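Local coordinates for hypothetical fimbrial assembly protein (PDB 3R4R) that is a putative component of the fimbrium tip, the end of a cell-surface filament that mediates adhesion and biofilm formation, at residues A[141-149]-A[161-169]. Sequence-based numbering, arbitrary orientation.
Sequences LLVKIGKSE and VTVSLIQLS. With EDO (1,2-ethanediol), chain E; EDO (1,2-ethanediol), chain I.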
ATOM      1  N   LEU A 141      -9.219   4.510  -2.500  1.00 35.31           N
ATOM      2  CA  LEU A 141      -8.827   4.900  -1.148  1.00 34.33           C
ATOM      3  C   LEU A 141      -7.902   3.802  -0.563  1.00 38.17           C
ATOM      4  O   LEU A 141      -8.096   3.335   0.548  1.00 40.35           O
ATOM      5  CB  LEU A 141     -10.058   5.169  -0.262  1.00 34.90           C
ATOM      6  CG  LEU A 141      -9.820   5.945   1.060  1.00 41.58           C
ATOM      7  CD1 LEU A 141      -9.483   7.425   0.802  1.00 42.25           C
ATOM      8  CD2 LEU A 141     -11.042   5.869   1.956  1.00 44.52           C
ATOM      9  N   LEU A 142      -6.900   3.389  -1.338  1.00 33.73           N
ATOM     10  CA  LEU A 142      -5.875   2.419  -0.928  1.00 31.65           C
ATOM     11  C   LEU A 142      -4.696   3.165  -0.297  1.00 37.57           C
ATOM     12  O   LEU A 142      -4.248   4.173  -0.844  1.00 41.47           O
ATOM     13  CB  LEU A 142      -5.403   1.544  -2.101  1.00 30.00           C
ATOM     14  CG  LEU A 142      -6.423   0.553  -2.693  1.00 31.86           C
ATOM     15  CD1 LEU A 142      -5.918  -0.030  -4.022  1.00 30.38           C
ATOM     16  CD2 LEU A 142      -6.874  -0.504  -1.674  1.00 30.41           C
ATOM     17  N   VAL A 143      -4.205   2.685   0.847  1.00 29.45           N
ATOM     18  CA  VAL A 143      -3.159   3.364   1.585  1.00 28.32           C
ATOM     19  C   VAL A 143      -1.809   3.109   0.898  1.00 34.35           C
ATOM     20  O   VAL A 143      -1.478   1.967   0.536  1.00 34.08           O
ATOM     21  CB  VAL A 143      -3.133   2.947   3.097  1.00 30.00           C
ATOM     22  CG1 VAL A 143      -1.944   3.550   3.837  1.00 29.39           C
ATOM     23  CG2 VAL A 143      -4.439   3.332   3.794  1.00 28.51           C
ATOM     24  N   LYS A 144      -1.036   4.213   0.741  1.00 29.34           N
ATOM     25  CA  LYS A 144       0.323   4.244   0.189  1.00 28.54           C
ATOM     26  C   LYS A 144       1.250   4.924   1.192  1.00 32.83           C
ATOM     27  O   LYS A 144       0.804   5.799   1.936  1.00 30.49           O
ATOM     28  CB  LYS A 144       0.388   4.940  -1.183  1.00 31.76           C
ATOM     29  CG  LYS A 144      -0.509   4.360  -2.279  1.00 37.88           C
ATOM     30  CD  LYS A 144      -1.560   5.391  -2.682  1.00 44.48           C
ATOM     31  CE  LYS A 144      -2.450   4.960  -3.839  1.00 40.95           C
ATOM     32  NZ  LYS A 144      -3.370   3.839  -3.485  1.00 30.53           N
ATOM     33  N   ILE A 145       2.516   4.494   1.268  1.00 31.41           N
ATOM     34  CA  ILE A 145       3.464   5.088   2.221  1.00 32.54           C
ATOM     35  C   ILE A 145       4.846   5.262   1.527  1.00 38.72           C
ATOM     36  O   ILE A 145       5.213   4.474   0.672  1.00 38.56           O
ATOM     37  CB  ILE A 145       3.590   4.263   3.559  1.00 35.00           C
ATOM     38  CG1 ILE A 145       4.141   2.826   3.311  1.00 35.53           C
ATOM     39  CG2 ILE A 145       2.264   4.221   4.365  1.00 32.67           C
ATOM     40  CD1 ILE A 145       4.518   2.082   4.582  1.00 30.69           C
ATOM     41  N   GLY A 146       5.577   6.298   1.914  1.00 37.19           N
ATOM     42  CA  GLY A 146       6.902   6.582   1.374  1.00 39.09           C
ATOM     43  C   GLY A 146       7.751   7.419   2.306  1.00 42.16           C
ATOM     44  O   GLY A 146       7.212   8.127   3.150  1.00 40.43           O
ATOM     45  N   LYS A 147       9.088   7.356   2.151  1.00 43.07           N
ATOM     46  CA  LYS A 147      10.030   8.146   2.966  1.00 45.70           C
ATOM     47  C   LYS A 147      11.235   8.616   2.120  1.00 52.68           C
ATOM     48  O   LYS A 147      11.785   7.838   1.337  1.00 52.67           O
ATOM     49  CB  LYS A 147      10.526   7.352   4.190  1.00 47.98           C
ATOM     50  CG  LYS A 147      11.154   8.226   5.282  1.00 55.56           C
ATOM     51  CD  LYS A 147      11.632   7.448   6.528  1.00 65.53           C
ATOM     52  CE  LYS A 147      12.951   6.698   6.410  1.00 88.28           C
ATOM     53  NZ  LYS A 147      12.956   5.633   5.366  1.00106.03           N
ATOM     54  N   SER A 148      11.641   9.893   2.292  1.00 51.36           N
ATOM     55  CA  SER A 148      12.792  10.470   1.587  1.00 54.38           C
ATOM     56  C   SER A 148      13.606  11.388   2.506  1.00 58.92           C
ATOM     57  O   SER A 148      13.048  12.081   3.352  1.00 54.89           O
ATOM     58  CB  SER A 148      12.353  11.242   0.347  1.00 58.75           C
ATOM     59  OG  SER A 148      11.720  10.388  -0.591  1.00 72.84           O
ATOM     60  N   GLU A 149      14.929  11.389   2.318  1.00 60.54           N
ATOM     61  CA  GLU A 149      15.877  12.203   3.072  1.00 63.26           C
ATOM     62  C   GLU A 149      16.341  13.379   2.212  1.00 71.78           C
ATOM     63  O   GLU A 149      16.619  13.198   1.021  1.00 72.84           O
ATOM     64  CB  GLU A 149      17.068  11.352   3.547  1.00 66.63           C
ATOM     65  CG  GLU A 149      16.782  10.452   4.750  1.00 79.60           C
ATOM     66  CD  GLU A 149      15.751   9.336   4.668  1.00114.68           C
ATOM     67  OE1 GLU A 149      15.508   8.803   3.560  1.00118.28           O
ATOM     68  OE2 GLU A 149      15.250   8.931   5.743  1.00115.93           O
ATOM     69  N   VAL A 161      11.715  17.905  -3.768  1.00 68.00           N
ATOM     70  CA  VAL A 161      12.053  16.643  -3.112  1.00 65.34           C
ATOM     71  C   VAL A 161      10.933  15.654  -3.416  1.00 65.57           C
ATOM     72  O   VAL A 161       9.764  15.885  -3.085  1.00 61.25           O
ATOM     73  CB  VAL A 161      12.342  16.756  -1.593  1.00 68.16           C
ATOM     74  CG1 VAL A 161      11.296  17.594  -0.854  1.00 66.45           C
ATOM     75  CG2 VAL A 161      12.518  15.377  -0.957  1.00 65.29           C
ATOM     76  N   THR A 162      11.305  14.577  -4.111  1.00 63.65           N
ATOM     77  CA  THR A 162      10.404  13.525  -4.549  1.00 61.01           C
ATOM     78  C   THR A 162      10.321  12.421  -3.487  1.00 58.56           C
ATOM     79  O   THR A 162      11.343  12.025  -2.926  1.00 58.07           O
ATOM     80  CB  THR A 162      10.877  12.958  -5.909  1.00 78.47           C
ATOM     81  OG1 THR A 162      12.215  12.490  -5.756  1.00 86.18           O
ATOM     82  CG2 THR A 162      10.836  13.996  -7.033  1.00 80.21           C
ATOM     83  N   VAL A 163       9.094  11.950  -3.214  1.00 50.83           N
ATOM     84  CA  VAL A 163       8.787  10.827  -2.320  1.00 47.90           C
ATOM     85  C   VAL A 163       8.134   9.710  -3.158  1.00 51.65           C
ATOM     86  O   VAL A 163       7.039   9.912  -3.706  1.00 50.41           O
ATOM     87  CB  VAL A 163       7.908  11.202  -1.096  1.00 48.12           C
ATOM     88  CG1 VAL A 163       7.548   9.958  -0.290  1.00 44.37           C
ATOM     89  CG2 VAL A 163       8.597  12.247  -0.209  1.00 49.32           C
ATOM     90  N   SER A 164       8.805   8.550  -3.253  1.00 48.19           N
ATOM     91  CA  SER A 164       8.256   7.405  -3.972  1.00 47.99           C
ATOM     92  C   SER A 164       7.391   6.595  -3.025  1.00 48.76           C
ATOM     93  O   SER A 164       7.885   6.054  -2.044  1.00 49.32           O
ATOM     94  CB  SER A 164       9.357   6.552  -4.590  1.00 54.41           C
ATOM     95  OG  SER A 164      10.046   7.313  -5.567  1.00 66.99           O
ATOM     96  N   LEU A 165       6.090   6.561  -3.305  1.00 43.68           N
ATOM     97  CA  LEU A 165       5.096   5.862  -2.489  1.00 41.10           C
ATOM     98  C   LEU A 165       4.853   4.453  -2.973  1.00 44.61           C
ATOM     99  O   LEU A 165       4.752   4.215  -4.181  1.00 46.76           O
ATOM    100  CB  LEU A 165       3.752   6.614  -2.487  1.00 39.08           C
ATOM    101  CG  LEU A 165       3.749   8.052  -1.999  1.00 42.55           C
ATOM    102  CD1 LEU A 165       2.431   8.688  -2.292  1.00 41.81           C
ATOM    103  CD2 LEU A 165       4.071   8.161  -0.530  1.00 42.24           C
ATOM    104  N   ILE A 166       4.754   3.519  -2.038  1.00 39.25           N
ATOM    105  CA  ILE A 166       4.411   2.135  -2.374  1.00 38.16           C
ATOM    106  C   ILE A 166       3.007   1.878  -1.885  1.00 41.25           C
ATOM    107  O   ILE A 166       2.557   2.493  -0.922  1.00 41.72           O
ATOM    108  CB  ILE A 166       5.395   1.041  -1.837  1.00 41.55           C
ATOM    109  CG1 ILE A 166       5.360   0.942  -0.267  1.00 40.71           C
ATOM    110  CG2 ILE A 166       6.799   1.222  -2.399  1.00 43.21           C
ATOM    111  CD1 ILE A 166       5.789  -0.378   0.311  1.00 46.73           C
ATOM    112  N   GLN A 167       2.369   0.910  -2.495  1.00 35.85           N
ATOM    113  CA  GLN A 167       1.078   0.346  -2.159  1.00 33.74           C
ATOM    114  C   GLN A 167       1.263  -0.520  -0.909  1.00 37.57           C
ATOM    115  O   GLN A 167       2.094  -1.422  -0.927  1.00 39.40           O
ATOM    116  CB  GLN A 167       0.641  -0.449  -3.405  1.00 35.71           C
ATOM    117  CG  GLN A 167      -0.806  -0.374  -3.773  1.00 39.06           C
ATOM    118  CD  GLN A 167      -1.265   0.944  -4.241  1.00 47.75           C
ATOM    119  OE1 GLN A 167      -2.092   1.568  -3.587  1.00 43.43           O
ATOM    120  NE2 GLN A 167      -0.821   1.348  -5.424  1.00 45.80           N
ATOM    121  N   LEU A 168       0.595  -0.193   0.209  1.00 33.50           N
ATOM    122  CA  LEU A 168       0.742  -0.922   1.472  1.00 33.39           C
ATOM    123  C   LEU A 168      -0.014  -2.277   1.423  1.00 36.72           C
ATOM    124  O   LEU A 168       0.267  -3.170   2.194  1.00 35.97           O
ATOM    125  CB  LEU A 168       0.234  -0.056   2.655  1.00 32.26           C
ATOM    126  CG  LEU A 168       0.516  -0.519   4.075  1.00 33.42           C
ATOM    127  CD1 LEU A 168       2.018  -0.753   4.298  1.00 35.47           C
ATOM    128  CD2 LEU A 168      -0.025   0.449   5.046  1.00 31.61           C
ATOM    129  N   SER A 169      -0.921  -2.426   0.491  1.00 35.94           N
ATOM    130  CA  SER A 169      -1.661  -3.655   0.270  1.00 35.19           C
ATOM    131  C   SER A 169      -1.127  -4.404  -0.931  1.00 38.00           C
ATOM    132  O   SER A 169      -0.404  -3.839  -1.755  1.00 35.80           O
ATOM    133  CB  SER A 169      -3.145  -3.353   0.065  1.00 36.60           C
ATOM    134  OG  SER A 169      -3.353  -2.583  -1.105  1.00 45.83           O
TER
HETATM  135  C1  EDO E 321      -0.348  -3.391  -5.425  1.00 55.00           C
HETATM  136  O1  EDO E 321      -1.630  -3.075  -4.846  1.00 56.01           O
HETATM  137  C2  EDO E 321      -0.349  -2.963  -6.896  1.00 57.03           C
HETATM  138  O2  EDO E 321       1.000  -2.783  -7.362  1.00 66.06           O
HETATM  139  C1  EDO I 326      14.073   2.809   7.059  1.00 77.22           C
HETATM  140  O1  EDO I 326      12.751   3.343   6.940  1.00 78.12           O
HETATM  141  C2  EDO I 326      14.928   3.739   7.916  1.00 75.41           C
HETATM  142  O2  EDO I 326      16.255   3.203   8.013  1.00 77.23           O
HETATM  143  O   HOH W   1      -2.364   0.083  -1.158  1.00 39.64           O
HETATM  144  O   HOH W   2      11.073   7.784  -1.354  1.00 39.29           O
HETATM  145  O   HOH W   3       9.721   5.389   0.044  1.00 52.05           O
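Lys144 and Gln167 run side by side because each chain is bent: kinks at chi2 (115°) and again at chi4 bring the lysine NZ back toward Leu142, while the glutamine's bend at chi2 (68°) brings its amide alongside. Lys144 NZ donates to Gln167 OE1 at 2.6 Å, in the plane of the carbonyl and on a lone pair. The same ammonium reaches the backbone oxygen Leu142 O at 2.8 Å, from above that carbonyl's plane, and bonds Glu41 O as well; a long, flexible cation suits a place where three oxygens converge. Shortening this lysine to an alanine would remove the ammonium from Gln167 OE1 and Leu142 O, and is likely to leave the glutamine amide less firmly held, though a water bridging Val143 O and Ser169 OG also donates to OE1. On the other face, Ile145 CD1 meets Leu168 CD1 at 3.8 Å; Val143 CG1 lies 3.8 Å from Leu168 CD2, and these two branched apolar residues also meet Tyr232 of strand 228-232. The backbones of Ile145 and Ile166 form an antiparallel hydrogen-bonded pair, its Ile166 N to Ile145 O bond 2.9 Å long and nearly straight at 172°. Gly146 suits the next position, since any side chain would run into Ser164 O, Val163 CG1 and Leu165 CD2. Beyond it the strands diverge: two waters link Lys147 to Ser164, and Ser148 OG, small and polar, spans to Thr162 O at 2.9 Å. The segments form part of a beta hairpin, strands 144-152 and 161-179, in the N-terminal beta-domain of a FimA/Mfa1-family fimbrillin; the hairpin's second strand runs on into the C-terminal, transthyretin-clan part.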